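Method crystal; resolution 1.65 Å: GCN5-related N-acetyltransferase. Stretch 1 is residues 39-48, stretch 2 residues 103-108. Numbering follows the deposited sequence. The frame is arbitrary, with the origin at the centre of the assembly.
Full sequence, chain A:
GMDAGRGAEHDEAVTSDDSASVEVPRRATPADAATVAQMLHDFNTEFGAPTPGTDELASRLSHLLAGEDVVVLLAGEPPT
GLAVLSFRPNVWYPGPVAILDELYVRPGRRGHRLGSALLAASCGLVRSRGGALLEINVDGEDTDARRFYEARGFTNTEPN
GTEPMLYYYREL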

HETATM    1  N   MSE A  39      -3.252 -16.948 -15.787  1.00 26.72           N
HETATM    2  CA  MSE A  39      -4.141 -16.970 -14.636  1.00 28.49           C
HETATM    3  C   MSE A  39      -4.712 -15.600 -14.271  1.00 27.06           C
HETATM    4  O   MSE A  39      -5.931 -15.492 -14.001  1.00 29.87           O
HETATM    5  CB  MSE A  39      -3.456 -17.587 -13.432  1.00 27.67           C
HETATM    6  CG  MSE A  39      -3.040 -19.010 -13.662  1.00 28.42           C
HETATM    7 SE   MSE A  39      -2.057 -19.636 -12.126  0.75 28.88          SE
HETATM    8  CE  MSE A  39      -3.680 -19.407 -10.892  1.00 22.65           C
ATOM      9  N   LEU A  40      -3.874 -14.569 -14.280  1.00 28.28           N
ATOM     10  CA  LEU A  40      -4.331 -13.209 -13.957  1.00 26.86           C
ATOM     11  C   LEU A  40      -5.335 -12.716 -14.990  1.00 30.50           C
ATOM     12  O   LEU A  40      -6.354 -12.090 -14.655  1.00 31.60           O
ATOM     13  CB  LEU A  40      -3.170 -12.242 -13.918  1.00 27.11           C
ATOM     14  CG  LEU A  40      -2.203 -12.328 -12.733  1.00 27.63           C
ATOM     15  CD1 LEU A  40      -1.037 -11.404 -12.900  1.00 29.24           C
ATOM     16  CD2 LEU A  40      -2.956 -12.056 -11.385  1.00 30.40           C
ATOM     17  N   HIS A  41      -5.042 -13.035 -16.233  1.00 29.91           N
ATOM     18  CA  HIS A  41      -5.933 -12.699 -17.342  1.00 29.59           C
ATOM     19  C   HIS A  41      -7.289 -13.379 -17.191  1.00 30.10           C
ATOM     20  O   HIS A  41      -8.356 -12.722 -17.275  1.00 33.60           O
ATOM     21  CB  HIS A  41      -5.291 -13.073 -18.691  1.00 30.77           C
ATOM     22  CG  HIS A  41      -6.080 -12.590 -19.869  1.00 34.27           C
ATOM     23  ND1 HIS A  41      -5.841 -11.373 -20.467  1.00 35.88           N
ATOM     24  CD2 HIS A  41      -7.138 -13.133 -20.520  1.00 31.51           C
ATOM     25  CE1 HIS A  41      -6.703 -11.196 -21.454  1.00 37.07           C
ATOM     26  NE2 HIS A  41      -7.501 -12.245 -21.504  1.00 31.61           N
ATOM     27  N   ASP A  42      -7.259 -14.686 -16.978  1.00 30.26           N
ATOM     28  CA  ASP A  42      -8.468 -15.508 -16.941  1.00 34.31           C
ATOM     29  C   ASP A  42      -9.351 -15.167 -15.755  1.00 36.93           C
ATOM     30  O   ASP A  42     -10.586 -15.094 -15.900  1.00 37.42           O
ATOM     31  CB  ASP A  42      -8.116 -17.000 -16.970  1.00 34.29           C
ATOM     32  CG  ASP A  42      -7.567 -17.447 -18.331  1.00 38.59           C
ATOM     33  OD1 ASP A  42      -7.655 -16.666 -19.331  1.00 39.44           O
ATOM     34  OD2 ASP A  42      -7.046 -18.586 -18.399  1.00 41.27           O
ATOM     35  N   PHE A  43      -8.741 -14.957 -14.596  1.00 37.21           N
ATOM     36  CA  PHE A  43      -9.512 -14.542 -13.430  1.00 39.20           C
ATOM     37  C   PHE A  43     -10.264 -13.246 -13.678  1.00 41.11           C
ATOM     38  O   PHE A  43     -11.468 -13.152 -13.365  1.00 43.32           O
ATOM     39  CB  PHE A  43      -8.671 -14.453 -12.156  1.00 38.49           C
ATOM     40  CG  PHE A  43      -8.656 -15.733 -11.381  1.00 39.68           C
ATOM     41  CD1 PHE A  43      -9.764 -16.132 -10.656  1.00 35.48           C
ATOM     42  CD2 PHE A  43      -7.542 -16.542 -11.382  1.00 38.01           C
ATOM     43  CE1 PHE A  43      -9.761 -17.326  -9.975  1.00 37.69           C
ATOM     44  CE2 PHE A  43      -7.535 -17.733 -10.693  1.00 39.20           C
ATOM     45  CZ  PHE A  43      -8.628 -18.124  -9.983  1.00 36.33           C
ATOM     46  N   ASN A  44      -9.599 -12.266 -14.278  1.00 37.03           N
ATOM     47  CA  ASN A  44     -10.291 -11.009 -14.609  1.00 38.62           C
ATOM     48  C   ASN A  44     -11.378 -11.134 -15.655  1.00 39.86           C
ATOM     49  O   ASN A  44     -12.521 -10.706 -15.440  1.00 37.30           O
ATOM     50  CB  ASN A  44      -9.282  -9.940 -15.036  1.00 39.05           C
ATOM     51  CG  ASN A  44      -8.598  -9.309 -13.850  1.00 35.89           C
ATOM     52  OD1 ASN A  44      -8.503  -9.940 -12.800  1.00 41.67           O
ATOM     53  ND2 ASN A  44      -8.195  -8.053 -13.969  1.00 33.91           N
ATOM     54  N   THR A  45     -11.055 -11.711 -16.792  1.00 38.41           N
ATOM     55  CA  THR A  45     -12.038 -11.792 -17.858  1.00 41.12           C
ATOM     56  C   THR A  45     -13.291 -12.602 -17.443  1.00 42.18           C
ATOM     57  O   THR A  45     -14.413 -12.264 -17.856  1.00 43.97           O
ATOM     58  CB  THR A  45     -11.409 -12.316 -19.155  1.00 40.89           C
ATOM     59  OG1 THR A  45     -10.990 -13.677 -18.989  1.00 44.63           O
ATOM     60  CG2 THR A  45     -10.234 -11.442 -19.550  1.00 41.11           C
ATOM     61  N   GLU A  46     -13.125 -13.647 -16.626  1.00 41.46           N
ATOM     62  CA  GLU A  46     -14.269 -14.465 -16.186  1.00 44.50           C
ATOM     63  C   GLU A  46     -15.234 -13.661 -15.277  1.00 40.78           C
ATOM     64  O   GLU A  46     -16.443 -13.936 -15.247  1.00 39.94           O
ATOM     65  CB  GLU A  46     -13.795 -15.750 -15.485  1.00 44.30           C
ATOM     66  CG  GLU A  46     -14.847 -16.876 -15.459  1.00 51.26           C
ATOM     67  CD  GLU A  46     -14.548 -17.964 -14.438  1.00 50.72           C
ATOM     68  OE1 GLU A  46     -13.360 -18.150 -14.069  1.00 67.20           O
ATOM     69  OE2 GLU A  46     -15.512 -18.633 -14.000  1.00 58.92           O
ATOM     70  N   PHE A  47     -14.711 -12.669 -14.560  1.00 38.35           N
ATOM     71  CA  PHE A  47     -15.557 -11.843 -13.686  1.00 37.13           C
ATOM     72  C   PHE A  47     -15.765 -10.400 -14.166  1.00 34.47           C
ATOM     73  O   PHE A  47     -16.386  -9.563 -13.472  1.00 31.27           O
ATOM     74  CB  PHE A  47     -15.104 -11.986 -12.216  1.00 39.84           C
ATOM     75  CG  PHE A  47     -15.204 -13.424 -11.726  1.00 47.30           C
ATOM     76  CD1 PHE A  47     -16.412 -13.924 -11.225  1.00 52.22           C
ATOM     77  CD2 PHE A  47     -14.128 -14.300 -11.869  1.00 44.76           C
ATOM     78  CE1 PHE A  47     -16.527 -15.264 -10.825  1.00 49.18           C
ATOM     79  CE2 PHE A  47     -14.229 -15.625 -11.475  1.00 49.78           C
ATOM     80  CZ  PHE A  47     -15.431 -16.112 -10.953  1.00 51.78           C
ATOM     81  N   GLY A  48     -15.355 -10.153 -15.408  1.00 34.39           N
ATOM     82  CA  GLY A  48     -15.694  -8.912 -16.099  1.00 33.84           C
ATOM     83  C   GLY A  48     -14.796  -7.768 -15.669  1.00 35.91           C
ATOM     84  O   GLY A  48     -15.168  -6.624 -15.852  1.00 38.06           O
ATOM     85  N   LEU A 103      -5.851 -11.948  -4.151  1.00 28.07           N
ATOM     86  CA  LEU A 103      -5.982 -13.318  -3.759  1.00 28.88           C
ATOM     87  C   LEU A 103      -7.080 -13.882  -4.693  1.00 27.37           C
ATOM     88  O   LEU A 103      -8.262 -13.557  -4.561  1.00 28.15           O
ATOM     89  CB  LEU A 103      -6.371 -13.425  -2.282  1.00 30.71           C
ATOM     90  CG  LEU A 103      -6.705 -14.837  -1.746  1.00 37.38           C
ATOM     91  CD1 LEU A 103      -5.550 -15.800  -1.870  1.00 30.44           C
ATOM     92  CD2 LEU A 103      -7.188 -14.757  -0.279  1.00 34.04           C
ATOM     93  N   TYR A 104      -6.667 -14.671  -5.665  1.00 27.54           N
ATOM     94  CA  TYR A 104      -7.540 -15.149  -6.723  1.00 27.61           C
ATOM     95  C   TYR A 104      -7.776 -16.653  -6.582  1.00 27.74           C
ATOM     96  O   TYR A 104      -6.857 -17.447  -6.759  1.00 26.69           O
ATOM     97  CB  TYR A 104      -6.916 -14.875  -8.071  1.00 28.97           C
ATOM     98  CG  TYR A 104      -7.051 -13.475  -8.617  1.00 35.23           C
ATOM     99  CD1 TYR A 104      -7.951 -12.553  -8.103  1.00 39.43           C
ATOM    100  CD2 TYR A 104      -6.331 -13.106  -9.729  1.00 45.40           C
ATOM    101  CE1 TYR A 104      -8.073 -11.294  -8.664  1.00 40.36           C
ATOM    102  CE2 TYR A 104      -6.464 -11.859 -10.295  1.00 48.61           C
ATOM    103  CZ  TYR A 104      -7.320 -10.959  -9.769  1.00 39.22           C
ATOM    104  OH  TYR A 104      -7.441  -9.718 -10.370  1.00 36.96           O
ATOM    105  N   VAL A 105      -9.008 -17.045  -6.242  1.00 27.73           N
ATOM    106  CA  VAL A 105      -9.366 -18.456  -6.148  1.00 28.55           C
ATOM    107  C   VAL A 105     -10.783 -18.593  -6.710  1.00 28.74           C
ATOM    108  O   VAL A 105     -11.537 -17.612  -6.735  1.00 28.43           O
ATOM    109  CB  VAL A 105      -9.301 -18.958  -4.703  1.00 28.29           C
ATOM    110  CG1 VAL A 105      -7.882 -18.898  -4.153  1.00 32.22           C
ATOM    111  CG2 VAL A 105     -10.280 -18.163  -3.820  1.00 31.18           C
ATOM    112  N   ARG A 106     -11.137 -19.778  -7.202  1.00 30.75           N
ATOM    113  CA  ARG A 106     -12.482 -19.977  -7.727  1.00 31.91           C
ATOM    114  C   ARG A 106     -13.559 -19.894  -6.636  1.00 32.17           C
ATOM    115  O   ARG A 106     -13.323 -20.276  -5.484  1.00 32.62           O
ATOM    116  CB  ARG A 106     -12.532 -21.318  -8.462  1.00 30.60           C
ATOM    117  CG  ARG A 106     -11.754 -21.330  -9.751  1.00 34.62           C
ATOM    118  CD  ARG A 106     -12.429 -20.443 -10.811  1.00 48.45           C
ATOM    119  N   PRO A 107     -14.778 -19.417  -7.004  1.00 34.68           N
ATOM    120  CA  PRO A 107     -15.868 -19.442  -6.035  1.00 32.58           C
ATOM    121  C   PRO A 107     -16.219 -20.863  -5.642  1.00 30.17           C
ATOM    122  O   PRO A 107     -16.033 -21.797  -6.431  1.00 33.01           O
ATOM    123  CB  PRO A 107     -17.035 -18.783  -6.790  1.00 35.01           C
ATOM    124  CG  PRO A 107     -16.703 -18.960  -8.234  1.00 38.52           C
ATOM    125  CD  PRO A 107     -15.216 -18.849  -8.296  1.00 35.28           C
ATOM    126  N   GLY A 108     -16.704 -21.021  -4.423  1.00 28.09           N
ATOM    127  CA  GLY A 108     -17.041 -22.339  -3.916  1.00 26.19           C
ATOM    128  C   GLY A 108     -16.089 -22.898  -2.881  1.00 22.96           C
ATOM    129  O   GLY A 108     -15.055 -22.319  -2.602  1.00 27.06           O
TER

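Helices often pack against a strand through one stripe of side chains, and in this GCN5-related N-acetyltransferase the stripe is built around a pair of aromatic residues. F43 and Y104, whose CA atoms lie 7.0 Å apart, both direct their CA-to-CB bonds toward the other stretch and account for the largest areas covered in the contact. Their rings are nearly parallel, with planes at 26°, but slid apart, the centroids 5.2 Å from each other. The slide lets each ring receive the other residue's methylene: Y104 CB sits 3.8 Å from the F43 ring centroid, almost on the ring normal, and F43 CB lies 4.0 Å from the centroid of the Y104 ring. This reciprocal CH-pi arrangement accompanies a chi1 of -91° at F43, outside the usual wells, whereas Y104 keeps an m rotamer.

The F43 ring also reaches along the chain, with CE1 3.6 Å from V105 C and 3.9 Å from R106 N, the latter at the ring edge. V105 turns its own CB away, so it meets the helix through backbone.

The CA-to-CB bonds of L40 and N44 point sideways to the second stretch, yet the ends of both side chains come nearer. With m and t torsions, L40 places CD2 3.7 Å from Y104 CE2, an apolar contact suited to its buried site. N44, also m at chi1, brings OD1 2.7 Å from Y104 OH, which donates a weak hydrogen bond. Tyrosine thus combines an apolar ring with a polar tip, and asparagine supplies the matching acceptor at a buried position.

Farther along, F47, an m rotamer, sets CZ 3.8 Å from P107 CD, two apolar surfaces meeting at an exposed margin. E46 extends through two t torsions, leaving OE1 4.1 Å from R106 CD; the arginine is unmodelled beyond that carbon. Altogether 381 Å² is buried, summed over both sides.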